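Local coordinates for HTH marR-type domain-containing protein (Streptococcus agalactiae serotype III, PDB 7DVR) that binds heme as a heme sensor and probably regulates transcription as a DNA-binding protein of the MarR helix-turn-helix family, at residues Y18-R21 and Y22-Y26; V39-L42 and Y43-D47; I108-E111 and K112-T116; T122-E125 and I126-K130. All blocks are in the same frame, centred on the assembly; numbering follows the deposited sequence.

How the contacts relate
All four contacts are local pairings along a helix or at its end. Contacts 1, 2 and 3 are partly buried, whereas contact 4 lies at the surface, farther from the chain centre. Contacts 1 and 3, with centres about 11 Å apart, join helices 4-25 and 97-117 directly through packing and a probable hydrogen bond between Y22 and T116. Contact 2 ends helix 34-44 with a pair of histidine rings and touches no other contact. Contacts 3 and 4 share one heme: the former supplies an axial histidine, the latter a lysine for a propionate. Chemistry shifts accordingly, from aromatic packing in contact 1 to metal ligation in contact 3 and charge pairing in contact 4.

Contact 1: Y18-R21 and Y22-Y26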
loop_
_atom_site.group_PDB
_atom_site.type_symbol
_atom_site.label_atom_id
_atom_site.label_comp_id
_atom_site.label_asym_id
_atom_site.label_seq_id
_atom_site.Cartn_x
_atom_site.Cartn_y
_atom_site.Cartn_z
ATOM N N TYR A 18 -0.416 7.651 11.297
ATOM C CA TYR A 18 0.683 8.490 11.792
ATOM C C TYR A 18 0.560 9.925 11.300
ATOM O O TYR A 18 0.625 10.894 12.016
ATOM C CB TYR A 18 1.998 7.865 11.348
ATOM C CG TYR A 18 3.200 8.564 11.891
ATOM C CD1 TYR A 18 3.506 8.463 13.240
ATOM C CD2 TYR A 18 4.063 9.275 11.075
ATOM C CE1 TYR A 18 4.607 9.096 13.772
ATOM C CE2 TYR A 18 5.156 9.930 11.599
ATOM C CZ TYR A 18 5.438 9.818 12.946
ATOM O OH TYR A 18 6.481 10.497 13.449
ATOM N N LEU A 19 0.357 10.052 9.988
ATOM C CA LEU A 19 0.252 11.368 9.363
ATOM C C LEU A 19 -0.948 12.112 9.852
ATOM O O LEU A 19 -0.849 13.285 10.102
ATOM C CB LEU A 19 0.128 11.015 7.884
ATOM C CG LEU A 19 0.094 12.116 6.857
ATOM C CD1 LEU A 19 1.137 13.189 7.136
ATOM C CD2 LEU A 19 0.317 11.422 5.518
ATOM N N ASP A 20 -2.043 11.431 10.015
ATOM C CA ASP A 20 -3.281 12.008 10.550
ATOM C C ASP A 20 -3.079 12.493 11.985
ATOM O O ASP A 20 -3.433 13.600 12.255
ATOM C CB ASP A 20 -4.425 11.007 10.492
ATOM C CG ASP A 20 -5.082 10.942 9.106
ATOM O OD1 ASP A 20 -4.841 11.856 8.282
ATOM O OD2 ASP A 20 -5.849 9.984 8.864
ATOM N N ARG A 21 -2.493 11.674 12.829
ATOM C CA ARG A 21 -2.197 12.075 14.227
ATOM C C ARG A 21 -1.227 13.254 14.293
ATOM O O ARG A 21 -1.570 14.200 14.984
ATOM C CB ARG A 21 -1.713 10.872 15.025
ATOM C CG ARG A 21 -2.803 9.821 15.170
ATOM C CD ARG A 21 -2.451 8.690 16.116
ATOM N NE ARG A 21 -2.589 9.162 17.488
ATOM C CZ ARG A 21 -3.601 8.882 18.311
ATOM N NH1 ARG A 21 -3.609 9.396 19.528
ATOM N NH2 ARG A 21 -4.589 8.089 17.928
ATOM N N TYR A 22 -0.097 13.202 13.580
ATOM C CA TYR A 22 0.922 14.281 13.476
ATOM C C TYR A 22 0.247 15.566 12.963
ATOM O O TYR A 22 0.441 16.616 13.537
ATOM C CB TYR A 22 2.046 13.823 12.522
ATOM C CG TYR A 22 3.477 14.194 12.835
ATOM C CD1 TYR A 22 3.845 15.463 13.244
ATOM C CD2 TYR A 22 4.486 13.261 12.686
ATOM C CE1 TYR A 22 5.168 15.780 13.535
ATOM C CE2 TYR A 22 5.806 13.547 13.007
ATOM C CZ TYR A 22 6.147 14.811 13.446
ATOM O OH TYR A 22 7.446 15.098 13.731
ATOM N N ALA A 23 -0.529 15.497 11.867
ATOM C CA ALA A 23 -1.201 16.696 11.304
ATOM C C ALA A 23 -2.100 17.389 12.355
ATOM O O ALA A 23 -2.068 18.679 12.428
ATOM C CB ALA A 23 -1.999 16.339 10.032
ATOM N N LYS A 24 -2.857 16.619 13.141
ATOM C CA LYS A 24 -3.810 17.162 14.161
ATOM C C LYS A 24 -3.001 17.893 15.218
ATOM O O LYS A 24 -3.442 18.960 15.703
ATOM C CB LYS A 24 -4.580 16.123 14.989
ATOM C CG LYS A 24 -5.546 15.193 14.275
ATOM C CD LYS A 24 -6.360 15.827 13.194
ATOM C CE LYS A 24 -6.922 14.799 12.231
ATOM N NZ LYS A 24 -5.948 14.429 11.165
ATOM N N GLU A 25 -1.833 17.352 15.539
ATOM C CA GLU A 25 -0.968 17.956 16.593
ATOM C C GLU A 25 -0.405 19.308 16.183
ATOM O O GLU A 25 -0.197 20.203 17.062
ATOM C CB GLU A 25 0.168 17.016 16.941
ATOM C CG GLU A 25 -0.247 16.192 18.118
ATOM C CD GLU A 25 0.937 15.592 18.822
ATOM O OE1 GLU A 25 2.059 16.220 18.798
ATOM O OE2 GLU A 25 0.743 14.465 19.306
ATOM N N TYR A 26 -0.160 19.470 14.893
ATOM C CA TYR A 26 0.355 20.746 14.374
ATOM C C TYR A 26 -0.828 21.605 13.863
ATOM O O TYR A 26 -0.598 22.701 13.392
ATOM C CB TYR A 26 1.566 20.403 13.481
ATOM C CG TYR A 26 2.770 19.885 14.286
ATOM C CD1 TYR A 26 2.774 18.611 14.856
ATOM C CD2 TYR A 26 3.904 20.667 14.543
ATOM C CE1 TYR A 26 3.845 18.142 15.634
ATOM C CE2 TYR A 26 4.996 20.204 15.293
ATOM C CZ TYR A 26 4.960 18.941 15.872
ATOM O OH TYR A 26 5.987 18.433 16.653
#
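D20 and K24, one turn apart near the end of helix 4-25, share a single acceptor. D20 O takes the usual helical bond from K24 N at 3.2 Å and a second one from K24 NZ at 2.9 Å. The two donors reach the oxygen from opposite faces of the carbonyl plane, the ammonium standing above that plane. Bends at chi2 and chi4 (-40° and -84°) fold the lysine chain back to make this possible. The carboxylate of D20 is also near, but D20 OD1 stays 4.0 Å from K24 NZ, beyond a salt bridge.

Y18 O, L19 O and R21 O each take a helical bond: Y22 N meets Y18 O at 2.9 Å and 172°, A23 N meets L19 O at 2.8 Å, and E25 N meets R21 O.

On another side of the helix, the rings of Y18 and Y22 point the same way and form an offset edge-to-face pair, nearly perpendicular, with centroids 5.4 Å apart. The edge of Y22 is turned to the face of Y18, and Y18 OH lies near the plane of Y22, 3.2 Å from Y22 CE2. Y22 OH is hydrogen-bonded to T116 OG1 of helix 97-117, the helix that carries the heme ligand H114, while Y18 OH is buried without a polar partner in the model. L19 packs on L5 of the second subunit, at the dimer interface. The chemistry therefore implies a two-sided helix end: a lysine folded onto a backbone oxygen at the exposed side, and aromatic packing with one satisfied hydroxyl against helix 97-117.

Contact 2: V39-L42 and Y43-D47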
loop_
_atom_site.group_PDB
_atom_site.type_symbol
_atom_site.label_atom_id
_atom_site.label_comp_id
_atom_site.label_asym_id
_atom_site.label_seq_id
_atom_site.Cartn_x
_atom_site.Cartn_y
_atom_site.Cartn_z
ATOM N N VAL A 39 -2.626 26.188 -0.910
ATOM C CA VAL A 39 -2.426 27.240 0.117
ATOM C C VAL A 39 -0.987 27.669 0.021
ATOM O O VAL A 39 -0.701 28.849 0.037
ATOM C CB VAL A 39 -2.692 26.664 1.539
ATOM C CG1 VAL A 39 -1.999 27.430 2.666
ATOM C CG2 VAL A 39 -4.183 26.526 1.760
ATOM N N MET A 40 -0.106 26.699 -0.112
ATOM C CA MET A 40 1.323 27.030 -0.188
ATOM C C MET A 40 1.609 27.752 -1.522
ATOM O O MET A 40 2.537 28.602 -1.581
ATOM C CB MET A 40 2.146 25.760 -0.106
ATOM C CG MET A 40 1.979 25.005 1.158
ATOM S SD MET A 40 2.179 26.116 2.575
ATOM C CE MET A 40 3.916 26.537 2.464
ATOM N N HIS A 41 0.863 27.426 -2.584
ATOM C CA HIS A 41 1.006 28.136 -3.880
ATOM C C HIS A 41 0.595 29.599 -3.716
ATOM O O HIS A 41 1.441 30.503 -4.015
ATOM C CB HIS A 41 0.255 27.460 -5.006
ATOM C CG HIS A 41 0.739 27.923 -6.351
ATOM N ND1 HIS A 41 1.768 27.272 -7.025
ATOM C CD2 HIS A 41 0.380 28.968 -7.131
ATOM C CE1 HIS A 41 2.023 27.892 -8.173
ATOM N NE2 HIS A 41 1.173 28.936 -8.281
ATOM N N LEU A 42 -0.615 29.841 -3.220
ATOM C CA LEU A 42 -1.077 31.201 -2.878
ATOM C C LEU A 42 -0.036 31.913 -2.021
ATOM O O LEU A 42 0.321 33.066 -2.320
ATOM C CB LEU A 42 -2.454 31.159 -2.203
ATOM C CG LEU A 42 -3.606 30.715 -3.094
ATOM C CD1 LEU A 42 -4.911 30.427 -2.373
ATOM C CD2 LEU A 42 -3.846 31.764 -4.205
ATOM N N TYR A 43 0.444 31.264 -0.966
ATOM C CA TYR A 43 1.270 31.955 0.052
ATOM C C TYR A 43 2.594 32.367 -0.582
ATOM O O TYR A 43 3.118 33.464 -0.276
ATOM C CB TYR A 43 1.559 31.054 1.237
ATOM C CG TYR A 43 2.183 31.789 2.411
ATOM C CD1 TYR A 43 1.482 32.758 3.122
ATOM C CD2 TYR A 43 3.493 31.547 2.780
ATOM C CE1 TYR A 43 2.057 33.440 4.198
ATOM C CE2 TYR A 43 4.077 32.204 3.862
ATOM C CZ TYR A 43 3.367 33.159 4.569
ATOM O OH TYR A 43 3.993 33.807 5.596
ATOM N N LYS A 44 3.091 31.528 -1.491
ATOM C CA LYS A 44 4.480 31.701 -1.989
ATOM C C LYS A 44 4.501 32.587 -3.233
ATOM O O LYS A 44 5.588 32.980 -3.657
ATOM C CB LYS A 44 5.169 30.351 -2.167
ATOM C CG LYS A 44 5.574 29.694 -0.843
ATOM C CD LYS A 44 6.633 28.623 -0.995
ATOM C CE LYS A 44 6.090 27.233 -1.275
ATOM N NZ LYS A 44 6.825 26.181 -0.532
ATOM N N HIS A 45 3.350 32.910 -3.798
ATOM C CA HIS A 45 3.262 33.798 -4.989
ATOM C C HIS A 45 2.194 34.872 -4.798
ATOM O O HIS A 45 1.356 35.046 -5.663
ATOM C CB HIS A 45 3.001 32.939 -6.241
ATOM C CG HIS A 45 3.955 31.800 -6.417
ATOM N ND1 HIS A 45 5.316 32.007 -6.585
ATOM C CD2 HIS A 45 3.761 30.458 -6.496
ATOM C CE1 HIS A 45 5.917 30.844 -6.747
ATOM N NE2 HIS A 45 4.983 29.875 -6.662
ATOM N N PRO A 46 2.302 35.762 -3.797
ATOM C CA PRO A 46 1.273 36.777 -3.528
ATOM C C PRO A 46 1.156 37.883 -4.602
ATOM O O PRO A 46 0.072 38.455 -4.709
ATOM C CB PRO A 46 1.703 37.372 -2.203
ATOM C CG PRO A 46 3.220 37.189 -2.190
ATOM C CD PRO A 46 3.485 35.898 -2.929
ATOM N N ASP A 47 2.254 38.150 -5.318
ATOM C CA ASP A 47 2.344 38.900 -6.615
ATOM C C ASP A 47 1.214 38.478 -7.563
ATOM O O ASP A 47 0.677 39.342 -8.298
ATOM C CB ASP A 47 3.688 38.558 -7.288
ATOM C CG ASP A 47 4.194 37.142 -6.921
ATOM O OD1 ASP A 47 4.484 36.886 -5.751
ATOM O OD2 ASP A 47 4.277 36.277 -7.803
#
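Chi1 of -162° in H41, with CG opposite the backbone N, and of -52° in H45, with CG beside it, bring the two rings together. The result is an edge-to-face histidine pair at the C-terminal end of helix 34-44, in the winged helix-turn-helix domain of the MarR family. Ring centroids are 4.6 Å apart and the planes make 60°. H45 CD2 is the touching atom; it sits over the centre of the H41 ring, 3.5 Å from H41 NE2. The H41 ring thus offers a face and the H45 ring an edge. H45 CD2 also lies 3.4 Å from H41 O. No hydrogen bond links the imidazoles, and their closest nitrogens, H41 ND1 and H45 NE2, are 4.2 Å apart, so protonation of both would probably be unfavourable.

The backbone shows how the helix runs out. Y43 N bonds to V39 O at 2.9 Å, and K44 N bonds to M40 O. Beyond these, H45 N has weak bonds only, to H41 O and L42 O, which fits H45 being the first residue to leave helical backbone angles.

Outside the turn, V39 packs on A103 of helix 97-117 and L95 of strand 91-95, while Y43 touches A103, T104 and L95. H41 and L42 rest on M50 of strand 50-51. The helix end is thus held between helix 97-117 and the sheet. K44 passes its CB and CG by M40 O, with K44 CB 3.2 Å from M40 O, and bends so that K44 NZ comes 4.2 Å from M40 CE.

Contact 3: I108-E111 and K112-T116; sequences IFLE and KLHST. With HEM (protoporphyrin IX containing Fe), chain B.
H114 and L110 lie one turn apart on helix 97-117 and together form one axial side of a heme site, with H114 as an axial ligand of the iron. Tracing H114 outward, CB lies 3.5 Å from L110 O. CG passes the same oxygen, and ND1 then donates a hydrogen bond to L110 O at 2.7 Å, with an N-H...O angle of 160° and L110 O close to the imidazole plane. Chi1 of -72° puts CG beside the backbone N, and chi2 of 84° then turns the ND1 edge to L110 O. H114 N also bonds to L110 O, from the other face of the carbonyl plane, giving the oxygen two donors. Toward the metal, H114 CD2 comes 2.9 Å from heme ND and H114 CE1 3.1 Å from heme NB. The imidazole plane runs roughly along the line from heme NB to heme ND. At the tip, H114 NE2 binds the iron at 2.1 Å. Held at ND1 by L110 O and at NE2 by the iron, the ring is limited in its rotation. The ND1 bond to a carbonyl would probably make NE2 a stronger electron donor, as in other heme proteins with such a pairing. M1 N of the second subunit is the other protein ligand of the iron, placing the site at the subunit interface.

L110 adds an apolar contact beside the histidine: its CD2 lies 3.7 Å from the heme methyl CMB. F109 CZ packs on L113 CD2, while S115 OG and S115 N both donate to E111 O. I108 and K112 lie side by side, with I108 CG2 3.6 Å from K112 CE.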
loop_
_atom_site.group_PDB
_atom_site.type_symbol
_atom_site.label_atom_id
_atom_site.label_comp_id
_atom_site.label_asym_id
_atom_site.label_seq_id
_atom_site.Cartn_x
_atom_site.Cartn_y
_atom_site.Cartn_z
ATOM N N ILE A 108 6.382 24.222 8.658
ATOM C CA ILE A 108 7.028 23.696 9.908
ATOM C C ILE A 108 6.746 22.207 9.991
ATOM O O ILE A 108 7.658 21.424 10.065
ATOM C CB ILE A 108 6.527 24.420 11.184
ATOM C CG1 ILE A 108 6.937 25.894 11.214
ATOM C CG2 ILE A 108 6.967 23.681 12.445
ATOM C CD1 ILE A 108 6.276 26.715 12.327
ATOM N N PHE A 109 5.471 21.838 9.970
ATOM C CA PHE A 109 5.010 20.441 10.041
ATOM C C PHE A 109 5.759 19.562 9.047
ATOM O O PHE A 109 6.246 18.519 9.427
ATOM C CB PHE A 109 3.503 20.339 9.793
ATOM C CG PHE A 109 2.975 18.938 9.545
ATOM C CD1 PHE A 109 2.841 18.012 10.574
ATOM C CD2 PHE A 109 2.579 18.540 8.273
ATOM C CE1 PHE A 109 2.349 16.739 10.308
ATOM C CE2 PHE A 109 2.043 17.279 8.023
ATOM C CZ PHE A 109 1.946 16.371 9.039
ATOM N N LEU A 110 5.841 19.976 7.788
ATOM C CA LEU A 110 6.467 19.107 6.767
ATOM C C LEU A 110 7.943 18.957 7.112
ATOM O O LEU A 110 8.488 17.839 6.885
ATOM C CB LEU A 110 6.265 19.696 5.368
ATOM C CG LEU A 110 4.858 19.509 4.795
ATOM C CD1 LEU A 110 4.755 20.121 3.408
ATOM C CD2 LEU A 110 4.448 18.051 4.700
ATOM N N GLU A 111 8.560 20.022 7.619
ATOM C CA GLU A 111 10.016 19.942 7.984
ATOM C C GLU A 111 10.211 18.942 9.133
ATOM O O GLU A 111 11.023 17.992 8.977
ATOM C CB GLU A 111 10.613 21.311 8.343
ATOM C CG GLU A 111 10.942 22.166 7.121
ATOM C CD GLU A 111 10.501 23.627 7.132
ATOM O OE1 GLU A 111 9.930 24.093 8.154
ATOM O OE2 GLU A 111 10.703 24.304 6.090
ATOM N N LYS A 112 9.446 19.098 10.221
ATOM C CA LYS A 112 9.504 18.188 11.397
ATOM C C LYS A 112 9.144 16.760 11.012
ATOM O O LYS A 112 9.793 15.787 11.504
ATOM C CB LYS A 112 8.579 18.693 12.499
ATOM C CG LYS A 112 9.136 19.910 13.205
ATOM C CD LYS A 112 8.178 20.523 14.211
ATOM C CE LYS A 112 8.724 21.746 14.931
ATOM N NZ LYS A 112 9.629 21.377 16.048
ATOM N N LEU A 113 8.115 16.612 10.176
ATOM C CA LEU A 113 7.667 15.267 9.753
ATOM C C LEU A 113 8.804 14.507 9.069
ATOM O O LEU A 113 9.050 13.397 9.446
ATOM C CB LEU A 113 6.461 15.388 8.832
ATOM C CG LEU A 113 6.006 14.119 8.110
ATOM C CD1 LEU A 113 5.361 13.132 9.066
ATOM C CD2 LEU A 113 4.985 14.458 7.035
ATOM N N HIS A 114 9.374 15.087 8.032
ATOM C CA HIS A 114 10.538 14.513 7.306
ATOM C C HIS A 114 11.727 14.283 8.247
ATOM O O HIS A 114 12.188 13.132 8.259
ATOM C CB HIS A 114 10.863 15.347 6.077
ATOM C CG HIS A 114 9.850 15.194 4.994
ATOM N ND1 HIS A 114 8.665 15.933 4.977
ATOM C CD2 HIS A 114 9.807 14.374 3.909
ATOM C CE1 HIS A 114 7.982 15.597 3.894
ATOM N NE2 HIS A 114 8.639 14.646 3.272
ATOM N N SER A 115 12.155 15.259 9.058
ATOM C CA SER A 115 13.210 15.028 10.098
ATOM C C SER A 115 12.918 13.741 10.872
ATOM O O SER A 115 13.796 12.863 10.958
ATOM C CB SER A 115 13.367 16.169 11.069
ATOM O OG SER A 115 13.509 17.375 10.387
ATOM N N THR A 116 11.728 13.625 11.447
ATOM C CA THR A 116 11.312 12.436 12.214
ATOM C C THR A 116 11.320 11.166 11.382
ATOM O O THR A 116 11.831 10.145 11.816
ATOM C CB THR A 116 9.908 12.620 12.783
ATOM O OG1 THR A 116 9.836 13.905 13.405
ATOM C CG2 THR A 116 9.594 11.531 13.775
HETATM C CHA HEM B . 10.439 15.254 0.085
HETATM C CHB HEM B . 5.885 16.440 0.584
HETATM C CHC HEM B . 5.306 12.586 3.331
HETATM C CHD HEM B . 9.649 11.052 2.141
HETATM C C1A HEM B . 9.258 15.896 0.048
HETATM C C2A HEM B . 9.087 17.120 -0.588
HETATM C C3A HEM B . 7.802 17.449 -0.447
HETATM C C4A HEM B . 7.185 16.429 0.248
HETATM C CMA HEM B . 7.161 18.697 -0.976
HETATM C CAA HEM B . 10.130 17.950 -1.298
HETATM C CBA HEM B . 10.778 18.951 -0.324
HETATM C CGA HEM B . 11.838 19.802 -1.001
HETATM O O1A HEM B . 11.593 20.333 -2.108
HETATM O O2A HEM B . 12.958 19.993 -0.465
HETATM C C1B HEM B . 5.375 15.467 1.402
HETATM C C2B HEM B . 4.069 15.566 1.881
HETATM C C3B HEM B . 3.891 14.487 2.686
HETATM C C4B HEM B . 5.135 13.748 2.651
HETATM C CMB HEM B . 3.095 16.661 1.535
HETATM C CAB HEM B . 2.708 14.043 3.393
HETATM C CBB HEM B . 1.554 14.641 3.216
HETATM C C1C HEM B . 6.414 11.806 3.203
HETATM C C2C HEM B . 6.522 10.517 3.665
HETATM C C3C HEM B . 7.767 10.071 3.316
HETATM C C4C HEM B . 8.400 11.117 2.649
HETATM C CMC HEM B . 5.436 9.798 4.399
HETATM C CAC HEM B . 8.398 8.802 3.636
HETATM C CBC HEM B . 7.899 8.008 4.576
HETATM C C1D HEM B . 10.190 12.121 1.486
HETATM C C2D HEM B . 11.568 12.094 1.068
HETATM C C3D HEM B . 11.800 13.267 0.504
HETATM C C4D HEM B . 10.552 13.997 0.591
HETATM C CMD HEM B . 12.569 10.986 1.247
HETATM C CAD HEM B . 13.105 13.719 -0.094
HETATM C CBD HEM B . 13.700 14.915 0.676
HETATM C CGD HEM B . 14.948 15.421 -0.019
HETATM O O1D HEM B . 16.021 14.789 0.112
HETATM O O2D HEM B . 14.925 16.467 -0.716
HETATM N NA HEM B . 8.084 15.481 0.553
HETATM N NB HEM B . 5.956 14.389 1.889
HETATM N NC HEM B . 7.556 12.143 2.607
HETATM N ND HEM B . 9.642 13.267 1.189
HETATM FE FE HEM B . 7.910 13.786 1.530
#

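Contact 4: T122-E125 and I126-K130; sequences TKEE and IRTTK. With HEM (protoporphyrin IX containing Fe), chain B.
E125 O is gripped twice by T129, by its backbone N and by its side-chain OG1, each at 2.9 Å. The two donors approach from opposite faces of the carbonyl plane. T129 OG1 is turned beside the backbone N (chi1 -61°), which points it back along the helix to this oxygen. T128 OG1 makes a similar but weak bond to E124 O.

E124 and R127 lie side by side as a salt bridge. R127 NH2 meets E124 OE2 at 3.3 Å, in the guanidinium plane but well above the carboxylate plane, and R127 NE makes a weak bond to E124 OE1. The two flat groups are turned 48° against each other.

Helix 123-139 opens with a capping box. T122 OG1 accepts from E125 N at 2.9 Å, and E125 OE1 in return accepts from T122 N at 3.0 Å, on the anti side of the carboxylate. T122 O takes the first helical bond, from I126 N, while I126 CG1 packs 3.3 Å from the same oxygen. E125 OE2 is salt-bridged to K131 of the second subunit, and T128 packs on T128 of the second subunit, so this helix lies at the dimer interface.

K123, bent at chi2 and chi3, reaches away from the turn to the heme, where K123 NZ donates to propionate oxygen O1D at 2.8 Å.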
loop_
_atom_site.group_PDB
_atom_site.type_symbol
_atom_site.label_atom_id
_atom_site.label_comp_id
_atom_site.label_asym_id
_atom_site.label_seq_id
_atom_site.Cartn_x
_atom_site.Cartn_y
_atom_site.Cartn_z
ATOM N N THR A 122 20.122 7.617 4.981
ATOM C CA THR A 122 21.039 8.495 4.200
ATOM C C THR A 122 20.429 8.862 2.851
ATOM O O THR A 122 19.449 8.150 2.409
ATOM C CB THR A 122 22.372 7.787 4.017
ATOM O OG1 THR A 122 22.205 6.680 3.121
ATOM C CG2 THR A 122 22.905 7.292 5.346
ATOM N N LYS A 123 21.025 9.848 2.181
ATOM C CA LYS A 123 20.568 10.268 0.834
ATOM C C LYS A 123 20.813 9.112 -0.129
ATOM O O LYS A 123 20.017 8.977 -1.072
ATOM C CB LYS A 123 21.261 11.539 0.339
ATOM C CG LYS A 123 21.366 12.656 1.371
ATOM C CD LYS A 123 20.854 14.009 0.916
ATOM C CE LYS A 123 19.352 14.158 1.104
ATOM N NZ LYS A 123 18.809 15.313 0.350
ATOM N N GLU A 124 21.892 8.350 0.097
ATOM C CA GLU A 124 22.285 7.206 -0.753
ATOM C C GLU A 124 21.242 6.105 -0.603
ATOM O O GLU A 124 20.802 5.556 -1.618
ATOM C CB GLU A 124 23.668 6.657 -0.390
ATOM C CG GLU A 124 23.968 5.344 -1.099
ATOM C CD GLU A 124 24.195 5.475 -2.605
ATOM O OE1 GLU A 124 24.160 6.634 -3.113
ATOM O OE2 GLU A 124 24.486 4.440 -3.260
ATOM N N GLU A 125 20.881 5.791 0.641
ATOM C CA GLU A 125 19.860 4.754 0.943
ATOM C C GLU A 125 18.497 5.089 0.293
ATOM O O GLU A 125 17.803 4.151 -0.216
ATOM C CB GLU A 125 19.744 4.594 2.449
ATOM C CG GLU A 125 20.895 3.812 3.053
ATOM C CD GLU A 125 20.833 3.720 4.576
ATOM O OE1 GLU A 125 20.237 4.633 5.224
ATOM O OE2 GLU A 125 21.373 2.725 5.123
ATOM N N ILE A 126 18.120 6.365 0.300
ATOM C CA ILE A 126 16.853 6.860 -0.348
ATOM C C ILE A 126 16.965 6.579 -1.843
ATOM O O ILE A 126 16.043 5.976 -2.421
ATOM C CB ILE A 126 16.621 8.364 -0.105
ATOM C CG1 ILE A 126 16.371 8.691 1.368
ATOM C CG2 ILE A 126 15.495 8.915 -0.989
ATOM C CD1 ILE A 126 15.397 7.813 2.043
ATOM N N ARG A 127 18.103 6.970 -2.422
ATOM C CA ARG A 127 18.363 6.847 -3.870
ATOM C C ARG A 127 18.251 5.383 -4.271
ATOM O O ARG A 127 17.646 5.107 -5.309
ATOM C CB ARG A 127 19.754 7.390 -4.185
ATOM C CG ARG A 127 19.980 7.682 -5.662
ATOM C CD ARG A 127 21.450 7.628 -6.091
ATOM N NE ARG A 127 22.110 6.370 -5.739
ATOM C CZ ARG A 127 21.954 5.203 -6.378
ATOM N NH1 ARG A 127 21.158 5.089 -7.432
ATOM N NH2 ARG A 127 22.609 4.138 -5.954
ATOM N N THR A 128 18.828 4.504 -3.452
ATOM C CA THR A 128 18.834 3.036 -3.644
ATOM C C THR A 128 17.386 2.528 -3.602
ATOM O O THR A 128 16.879 1.950 -4.610
ATOM C CB THR A 128 19.674 2.348 -2.567
ATOM O OG1 THR A 128 21.065 2.558 -2.895
ATOM C CG2 THR A 128 19.469 0.848 -2.498
ATOM N N THR A 129 16.743 2.758 -2.470
ATOM C CA THR A 129 15.322 2.400 -2.300
ATOM C C THR A 129 14.464 2.879 -3.477
ATOM O O THR A 129 13.702 2.047 -4.033
ATOM C CB THR A 129 14.807 2.972 -0.995
ATOM O OG1 THR A 129 15.547 2.426 0.091
ATOM C CG2 THR A 129 13.357 2.601 -0.817
ATOM N N LYS A 130 14.546 4.151 -3.842
ATOM C CA LYS A 130 13.837 4.714 -5.019
ATOM C C LYS A 130 14.128 3.902 -6.276
ATOM O O LYS A 130 13.212 3.627 -7.047
ATOM C CB LYS A 130 14.229 6.163 -5.270
ATOM C CG LYS A 130 13.580 7.151 -4.313
ATOM C CD LYS A 130 13.719 8.586 -4.769
ATOM C CE LYS A 130 12.925 9.573 -3.934
ATOM N NZ LYS A 130 12.958 10.933 -4.530
HETATM C CHA HEM B . 10.439 15.254 0.085
HETATM C CHB HEM B . 5.885 16.440 0.584
HETATM C CHC HEM B . 5.306 12.586 3.331
HETATM C CHD HEM B . 9.649 11.052 2.141
HETATM C C1A HEM B . 9.258 15.896 0.048
HETATM C C2A HEM B . 9.087 17.120 -0.588
HETATM C C3A HEM B . 7.802 17.449 -0.447
HETATM C C4A HEM B . 7.185 16.429 0.248
HETATM C CMA HEM B . 7.161 18.697 -0.976
HETATM C CAA HEM B . 10.130 17.950 -1.298
HETATM C CBA HEM B . 10.778 18.951 -0.324
HETATM C CGA HEM B . 11.838 19.802 -1.001
HETATM O O1A HEM B . 11.593 20.333 -2.108
HETATM O O2A HEM B . 12.958 19.993 -0.465
HETATM C C1B HEM B . 5.375 15.467 1.402
HETATM C C2B HEM B . 4.069 15.566 1.881
HETATM C C3B HEM B . 3.891 14.487 2.686
HETATM C C4B HEM B . 5.135 13.748 2.651
HETATM C CMB HEM B . 3.095 16.661 1.535
HETATM C CAB HEM B . 2.708 14.043 3.393
HETATM C CBB HEM B . 1.554 14.641 3.216
HETATM C C1C HEM B . 6.414 11.806 3.203
HETATM C C2C HEM B . 6.522 10.517 3.665
HETATM C C3C HEM B . 7.767 10.071 3.316
HETATM C C4C HEM B . 8.400 11.117 2.649
HETATM C CMC HEM B . 5.436 9.798 4.399
HETATM C CAC HEM B . 8.398 8.802 3.636
HETATM C CBC HEM B . 7.899 8.008 4.576
HETATM C C1D HEM B . 10.190 12.121 1.486
HETATM C C2D HEM B . 11.568 12.094 1.068
HETATM C C3D HEM B . 11.800 13.267 0.504
HETATM C C4D HEM B . 10.552 13.997 0.591
HETATM C CMD HEM B . 12.569 10.986 1.247
HETATM C CAD HEM B . 13.105 13.719 -0.094
HETATM C CBD HEM B . 13.700 14.915 0.676
HETATM C CGD HEM B . 14.948 15.421 -0.019
HETATM O O1D HEM B . 16.021 14.789 0.112
HETATM O O2D HEM B . 14.925 16.467 -0.716
HETATM N NA HEM B . 8.084 15.481 0.553
HETATM N NB HEM B . 5.956 14.389 1.889
HETATM N NC HEM B . 7.556 12.143 2.607
HETATM N ND HEM B . 9.642 13.267 1.189
HETATM FE FE HEM B . 7.910 13.786 1.530
#